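Local coordinates for filamentous hemagglutinin (Bordetella pertussis, PDB 1RWR), which is a secreted adhesin whose amino-terminal domain, a beta-helix, probably directs its export across the outer membrane by two-partner secretion, at residues T70-D82 against E93-N105. Sequence-based numbering, arbitrary orientation.
Sequences TRQASAILAEVTD and EVYGKGADLIIAN
Asp100 N bonds to Ser74 O (3.0 Å), its donor 32° from the carbonyl plane, and so opens an unbroken parallel ladder of six backbone hydrogen bonds between strands 75-80 and 99-104, which run side by side in the same direction. The ladder closes with Val80 N to Ala104 O (2.9 Å), met almost head-on at a C=O...N angle of 175°. The bonds broadly straighten along the strands.

Apolar side chains pack on both faces. On the face of Ile76 and Ala78, CG1 of Ile76 stands anti to its carbonyl carbon (chi1 -65°), carrying CD1 to Ala99 CB (4.0 Å) and Val94 CG1 (4.1 Å); Phe48 adds to this buried layer. Further along, Ile103 CD1 sits against Ala78 CB at 3.8 Å. On the other face, Leu77 lays CD1 against Ile102 CG2 (3.6 Å), and Pro129 and Val131 of strand 128-132 pack on Leu77. Past the ladder, Val80 CG2 comes within 3.5 Å of Asn105 ND2, a van der Waals contact; the Asn105 amide has its polar partner in Asn107.

Polar side chains contribute little directly. Lys97 runs its aliphatic chain past Gln72 and bends at its end, so that NZ makes a weak hydrogen bond to Ala73 O (3.4 Å). Asp100 turns instead to Asn121, and buried Glu79 to His33, Lys35 and Arg128.

Backbone bonding and aliphatic packing therefore join these successive coils of the right-handed beta-helix, while the carboxylates tie them to neighbouring strands.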
ATOM      1  N   THR A  70      24.405   2.213 -11.088  1.00 15.62           N
ATOM      2  CA  THR A  70      25.503   1.267 -11.257  1.00 16.51           C
ATOM      3  C   THR A  70      25.011  -0.184 -11.094  1.00 17.57           C
ATOM      4  O   THR A  70      25.727  -1.141 -11.435  1.00 17.90           O
ATOM      5  CB  THR A  70      26.642   1.529 -10.263  1.00 17.50           C
ATOM      6  OG1 THR A  70      26.207   1.322  -8.913  1.00 16.83           O
ATOM      7  CG2 THR A  70      27.126   2.938 -10.330  1.00 17.64           C
ATOM      8  N   ARG A  71      23.806  -0.337 -10.544  1.00 17.79           N
ATOM      9  CA  ARG A  71      23.107  -1.605 -10.453  1.00 18.83           C
ATOM     10  C   ARG A  71      21.607  -1.284 -10.350  1.00 17.70           C
ATOM     11  O   ARG A  71      21.218  -0.177 -10.038  1.00 16.77           O
ATOM     12  CB  ARG A  71      23.514  -2.440  -9.245  1.00 20.64           C
ATOM     13  CG  ARG A  71      23.311  -1.761  -7.902  1.00 28.07           C
ATOM     14  CD  ARG A  71      24.227  -2.409  -6.776  1.00 36.48           C
ATOM     15  NE  ARG A  71      24.714  -1.593  -5.652  1.00 43.28           N
ATOM     16  CZ  ARG A  71      24.862  -0.258  -5.579  1.00 47.58           C
ATOM     17  NH1 ARG A  71      24.535   0.568  -6.571  1.00 48.50           N
ATOM     18  NH2 ARG A  71      25.360   0.270  -4.450  1.00 49.41           N
ATOM     19  N   GLN A  72      20.802  -2.301 -10.588  1.00 15.81           N
ATOM     20  CA  GLN A  72      19.363  -2.161 -10.505  1.00 14.72           C
ATOM     21  C   GLN A  72      18.876  -2.364  -9.079  1.00 14.35           C
ATOM     22  O   GLN A  72      19.427  -3.154  -8.322  1.00 13.73           O
ATOM     23  CB  GLN A  72      18.689  -3.130 -11.477  1.00 14.41           C
ATOM     24  CG  GLN A  72      19.030  -2.840 -12.923  1.00 14.13           C
ATOM     25  CD  GLN A  72      18.560  -3.896 -13.869  1.00 13.81           C
ATOM     26  OE1 GLN A  72      18.882  -5.081 -13.666  1.00 16.95           O
ATOM     27  NE2 GLN A  72      17.789  -3.501 -14.912  1.00 13.06           N
ATOM     28  N   ALA A  73      17.801  -1.649  -8.739  1.00 13.55           N
ATOM     29  CA  ALA A  73      17.154  -1.795  -7.459  1.00 13.37           C
ATOM     30  C   ALA A  73      16.306  -3.059  -7.341  1.00 12.86           C
ATOM     31  O   ALA A  73      15.632  -3.450  -8.274  1.00 13.37           O
ATOM     32  CB  ALA A  73      16.244  -0.543  -7.215  1.00 13.63           C
ATOM     33  N   SER A  74      16.268  -3.623  -6.148  1.00 13.56           N
ATOM     34  CA  SER A  74      15.224  -4.591  -5.778  1.00 14.16           C
ATOM     35  C   SER A  74      14.007  -3.973  -5.061  1.00 13.31           C
ATOM     36  O   SER A  74      12.948  -4.570  -5.063  1.00 13.29           O
ATOM     37  CB  SER A  74      15.814  -5.768  -4.996  1.00 14.94           C
ATOM     38  OG  SER A  74      16.546  -5.306  -3.911  1.00 17.76           O
ATOM     39  N   ALA A  75      14.147  -2.764  -4.514  1.00 13.05           N
ATOM     40  CA  ALA A  75      13.061  -2.040  -3.843  1.00 12.82           C
ATOM     41  C   ALA A  75      13.275  -0.566  -4.147  1.00 12.90           C
ATOM     42  O   ALA A  75      14.378  -0.067  -4.047  1.00 12.88           O
ATOM     43  CB  ALA A  75      13.083  -2.267  -2.339  1.00 12.27           C
ATOM     44  N   ILE A  76      12.207   0.112  -4.531  1.00 12.75           N
ATOM     45  CA  ILE A  76      12.243   1.518  -4.846  1.00 12.52           C
ATOM     46  C   ILE A  76      11.300   2.197  -3.846  1.00 12.64           C
ATOM     47  O   ILE A  76      10.105   1.928  -3.819  1.00 12.18           O
ATOM     48  CB  ILE A  76      11.755   1.746  -6.309  1.00 12.55           C
ATOM     49  CG1 ILE A  76      12.726   1.101  -7.342  1.00 13.08           C
ATOM     50  CG2 ILE A  76      11.651   3.248  -6.606  1.00 11.55           C
ATOM     51  CD1 ILE A  76      12.156   0.940  -8.736  1.00 15.85           C
ATOM     52  N   LEU A  77      11.888   3.033  -2.990  1.00 12.21           N
ATOM     53  CA  LEU A  77      11.192   3.827  -2.027  1.00 12.07           C
ATOM     54  C   LEU A  77      11.144   5.275  -2.497  1.00 11.82           C
ATOM     55  O   LEU A  77      12.184   5.859  -2.823  1.00 12.02           O
ATOM     56  CB  LEU A  77      12.005   3.805  -0.747  1.00 12.52           C
ATOM     57  CG  LEU A  77      11.577   4.705   0.404  1.00 12.95           C
ATOM     58  CD1 LEU A  77      10.157   4.421   0.913  1.00 14.28           C
ATOM     59  CD2 LEU A  77      12.589   4.493   1.527  1.00 14.21           C
ATOM     60  N   ALA A  78       9.949   5.832  -2.529  1.00 11.90           N
ATOM     61  CA  ALA A  78       9.706   7.229  -2.770  1.00 12.26           C
ATOM     62  C   ALA A  78       9.156   7.773  -1.467  1.00 12.82           C
ATOM     63  O   ALA A  78       8.073   7.364  -1.054  1.00 13.89           O
ATOM     64  CB  ALA A  78       8.646   7.416  -3.904  1.00 11.63           C
ATOM     65  N   GLU A  79       9.898   8.665  -0.820  1.00 12.01           N
ATOM     66  CA  GLU A  79       9.533   9.251   0.470  1.00 13.23           C
ATOM     67  C   GLU A  79       9.343  10.740   0.318  1.00 13.73           C
ATOM     68  O   GLU A  79      10.235  11.411  -0.179  1.00 14.15           O
ATOM     69  CB  GLU A  79      10.681   9.051   1.475  1.00 13.40           C
ATOM     70  CG  GLU A  79      10.378   9.620   2.842  1.00 14.60           C
ATOM     71  CD  GLU A  79      11.582   9.696   3.775  1.00 17.96           C
ATOM     72  OE1 GLU A  79      12.658   9.216   3.414  1.00 21.43           O
ATOM     73  OE2 GLU A  79      11.427  10.177   4.928  1.00 18.61           O
ATOM     74  N   VAL A  80       8.198  11.258   0.723  1.00 13.64           N
ATOM     75  CA  VAL A  80       7.964  12.693   0.708  1.00 14.37           C
ATOM     76  C   VAL A  80       8.482  13.303   2.005  1.00 15.66           C
ATOM     77  O   VAL A  80       8.102  12.877   3.095  1.00 14.22           O
ATOM     78  CB  VAL A  80       6.478  13.029   0.526  1.00 14.78           C
ATOM     79  CG1 VAL A  80       6.219  14.540   0.731  1.00 16.44           C
ATOM     80  CG2 VAL A  80       6.003  12.611  -0.831  1.00 16.99           C
ATOM     81  N   THR A  81       9.315  14.344   1.868  1.00 18.06           N
ATOM     82  CA  THR A  81       9.955  14.986   3.013  1.00 19.91           C
ATOM     83  C   THR A  81       9.314  16.302   3.470  1.00 22.23           C
ATOM     84  O   THR A  81       9.647  16.772   4.556  1.00 25.18           O
ATOM     85  CB  THR A  81      11.395  15.291   2.698  1.00 20.54           C
ATOM     86  OG1 THR A  81      11.405  16.297   1.679  1.00 21.07           O
ATOM     87  CG2 THR A  81      12.072  14.142   2.126  1.00 19.22           C
ATOM     88  N   ASP A  82       8.432  16.893   2.684  1.00 22.48           N
ATOM     89  CA  ASP A  82       7.824  18.187   3.053  1.00 23.53           C
ATOM     90  C   ASP A  82       6.435  17.984   3.640  1.00 22.01           C
ATOM     91  O   ASP A  82       6.237  16.951   4.244  1.00 20.24           O
ATOM     92  CB  ASP A  82       7.837  19.169   1.903  1.00 24.82           C
ATOM     93  CG  ASP A  82       8.132  20.590   2.371  1.00 29.79           C
ATOM     94  OD1 ASP A  82       8.004  20.851   3.607  1.00 33.27           O
ATOM     95  OD2 ASP A  82       8.501  21.496   1.580  1.00 34.82           O
ATOM     96  N   GLU A  93       4.538   2.113 -13.318  1.00 12.05           N
ATOM     97  CA  GLU A  93       5.313   1.194 -14.128  1.00 12.08           C
ATOM     98  C   GLU A  93       6.783   1.243 -13.714  1.00 12.31           C
ATOM     99  O   GLU A  93       7.350   2.295 -13.521  1.00 14.48           O
ATOM    100  CB  GLU A  93       5.198   1.513 -15.611  1.00 13.18           C
ATOM    101  CG  GLU A  93       6.077   0.613 -16.490  1.00 14.12           C
ATOM    102  CD  GLU A  93       5.814   0.730 -17.970  1.00 17.79           C
ATOM    103  OE1 GLU A  93       5.010   1.573 -18.429  1.00 18.67           O
ATOM    104  OE2 GLU A  93       6.437  -0.060 -18.720  1.00 17.09           O
ATOM    105  N   VAL A  94       7.378   0.062 -13.589  1.00 12.94           N
ATOM    106  CA  VAL A  94       8.813  -0.058 -13.405  1.00 12.21           C
ATOM    107  C   VAL A  94       9.404  -0.479 -14.735  1.00 13.24           C
ATOM    108  O   VAL A  94       9.048  -1.529 -15.280  1.00 13.91           O
ATOM    109  CB  VAL A  94       9.198  -1.049 -12.278  1.00 12.83           C
ATOM    110  CG1 VAL A  94      10.702  -1.052 -12.051  1.00 13.32           C
ATOM    111  CG2 VAL A  94       8.519  -0.699 -10.973  1.00 13.18           C
ATOM    112  N   TYR A  95      10.253   0.379 -15.282  1.00 13.32           N
ATOM    113  CA  TYR A  95      11.005   0.033 -16.480  1.00 14.16           C
ATOM    114  C   TYR A  95      12.312  -0.630 -16.021  1.00 13.94           C
ATOM    115  O   TYR A  95      13.070  -0.089 -15.233  1.00 15.44           O
ATOM    116  CB  TYR A  95      11.279   1.232 -17.377  1.00 14.31           C
ATOM    117  CG  TYR A  95      12.296   0.925 -18.447  1.00 14.06           C
ATOM    118  CD1 TYR A  95      11.965   0.128 -19.512  1.00 14.53           C
ATOM    119  CD2 TYR A  95      13.599   1.427 -18.385  1.00 15.66           C
ATOM    120  CE1 TYR A  95      12.938  -0.217 -20.503  1.00 16.99           C
ATOM    121  CE2 TYR A  95      14.566   1.102 -19.386  1.00 16.07           C
ATOM    122  CZ  TYR A  95      14.223   0.266 -20.413  1.00 17.65           C
ATOM    123  OH  TYR A  95      15.164  -0.063 -21.379  1.00 21.59           O
ATOM    124  N   GLY A  96      12.596  -1.764 -16.649  1.00 14.97           N
ATOM    125  CA  GLY A  96      13.816  -2.517 -16.352  1.00 14.61           C
ATOM    126  C   GLY A  96      13.526  -3.713 -15.455  1.00 14.15           C
ATOM    127  O   GLY A  96      12.583  -4.477 -15.663  1.00 14.68           O
ATOM    128  N   LYS A  97      14.366  -3.901 -14.453  1.00 14.90           N
ATOM    129  CA  LYS A  97      14.191  -5.008 -13.519  1.00 15.30           C
ATOM    130  C   LYS A  97      12.993  -4.708 -12.627  1.00 14.62           C
ATOM    131  O   LYS A  97      12.870  -3.606 -12.084  1.00 14.08           O
ATOM    132  CB  LYS A  97      15.441  -5.201 -12.655  1.00 16.28           C
ATOM    133  CG  LYS A  97      15.368  -6.337 -11.605  1.00 19.97           C
ATOM    134  CD  LYS A  97      16.509  -6.218 -10.601  1.00 24.19           C
ATOM    135  CE  LYS A  97      16.439  -7.254  -9.426  1.00 26.95           C
ATOM    136  NZ  LYS A  97      15.457  -6.864  -8.371  1.00 26.86           N
ATOM    137  N   GLY A  98      12.123  -5.693 -12.465  1.00 14.14           N
ATOM    138  CA  GLY A  98      11.028  -5.562 -11.525  1.00 14.49           C
ATOM    139  C   GLY A  98      11.528  -5.325 -10.109  1.00 14.10           C
ATOM    140  O   GLY A  98      12.524  -5.876  -9.673  1.00 14.59           O
ATOM    141  N   ALA A  99      10.790  -4.528  -9.360  1.00 12.83           N
ATOM    142  CA  ALA A  99      11.176  -4.197  -7.984  1.00 12.88           C
ATOM    143  C   ALA A  99       9.952  -3.960  -7.111  1.00 12.49           C
ATOM    144  O   ALA A  99       8.860  -3.698  -7.614  1.00 11.82           O
ATOM    145  CB  ALA A  99      12.038  -2.960  -7.985  1.00 13.39           C
ATOM    146  N   ASP A 100      10.121  -4.092  -5.802  1.00 12.43           N
ATOM    147  CA  ASP A 100       9.131  -3.604  -4.851  1.00 12.84           C
ATOM    148  C   ASP A 100       9.013  -2.079  -4.947  1.00 12.38           C
ATOM    149  O   ASP A 100       9.993  -1.377  -5.200  1.00 12.58           O
ATOM    150  CB  ASP A 100       9.542  -3.926  -3.400  1.00 12.42           C
ATOM    151  CG  ASP A 100       9.462  -5.416  -3.056  1.00 14.41           C
ATOM    152  OD1 ASP A 100       8.831  -6.218  -3.786  1.00 14.49           O
ATOM    153  OD2 ASP A 100      10.032  -5.849  -2.040  1.00 14.66           O
ATOM    154  N   LEU A 101       7.791  -1.586  -4.808  1.00 11.69           N
ATOM    155  CA  LEU A 101       7.514  -0.161  -4.735  1.00 11.37           C
ATOM    156  C   LEU A 101       6.986   0.154  -3.349  1.00 10.92           C
ATOM    157  O   LEU A 101       6.078  -0.511  -2.854  1.00 11.51           O
ATOM    158  CB  LEU A 101       6.471   0.292  -5.787  1.00 11.55           C
ATOM    159  CG  LEU A 101       6.888   0.176  -7.253  1.00 13.10           C
ATOM    160  CD1 LEU A 101       5.688   0.565  -8.123  1.00 15.62           C
ATOM    161  CD2 LEU A 101       8.095   1.064  -7.563  1.00 14.85           C
ATOM    162  N   ILE A 102       7.543   1.192  -2.748  1.00 10.96           N
ATOM    163  CA  ILE A 102       7.078   1.724  -1.468  1.00 11.68           C
ATOM    164  C   ILE A 102       6.928   3.211  -1.647  1.00 11.54           C
ATOM    165  O   ILE A 102       7.902   3.898  -2.002  1.00 10.32           O
ATOM    166  CB  ILE A 102       8.104   1.452  -0.322  1.00 12.15           C
ATOM    167  CG1 ILE A 102       8.479  -0.025  -0.190  1.00 15.48           C
ATOM    168  CG2 ILE A 102       7.537   1.947   0.978  1.00 13.98           C
ATOM    169  CD1 ILE A 102       9.567  -0.487  -1.101  1.00 22.20           C
ATOM    170  N   ILE A 103       5.719   3.707  -1.396  1.00 10.64           N
ATOM    171  CA  ILE A 103       5.410   5.132  -1.435  1.00 10.83           C
ATOM    172  C   ILE A 103       5.057   5.565  -0.009  1.00 11.32           C
ATOM    173  O   ILE A 103       4.102   5.101   0.571  1.00 11.96           O
ATOM    174  CB  ILE A 103       4.248   5.456  -2.407  1.00 11.69           C
ATOM    175  CG1 ILE A 103       4.420   4.830  -3.813  1.00 15.74           C
ATOM    176  CG2 ILE A 103       4.075   7.007  -2.504  1.00 13.40           C
ATOM    177  CD1 ILE A 103       5.595   5.222  -4.493  1.00 18.73           C
ATOM    178  N   ALA A 104       5.856   6.448   0.558  1.00 12.44           N
ATOM    179  CA  ALA A 104       5.728   6.878   1.957  1.00 11.35           C
ATOM    180  C   ALA A 104       5.520   8.372   2.056  1.00 11.60           C
ATOM    181  O   ALA A 104       6.369   9.174   1.633  1.00 12.72           O
ATOM    182  CB  ALA A 104       6.965   6.461   2.750  1.00 11.50           C
ATOM    183  N   ASN A 105       4.401   8.777   2.647  1.00 11.93           N
ATOM    184  CA  ASN A 105       4.139  10.181   2.865  1.00 12.09           C
ATOM    185  C   ASN A 105       3.347  10.333   4.195  1.00 12.51           C
ATOM    186  O   ASN A 105       2.151  10.064   4.242  1.00 12.12           O
ATOM    187  CB  ASN A 105       3.383  10.776   1.674  1.00 12.27           C
ATOM    188  CG  ASN A 105       3.222  12.299   1.808  1.00 13.62           C
ATOM    189  OD1 ASN A 105       3.383  12.847   2.920  1.00 14.06           O
ATOM    190  ND2 ASN A 105       2.890  12.967   0.719  1.00 12.49           N
TER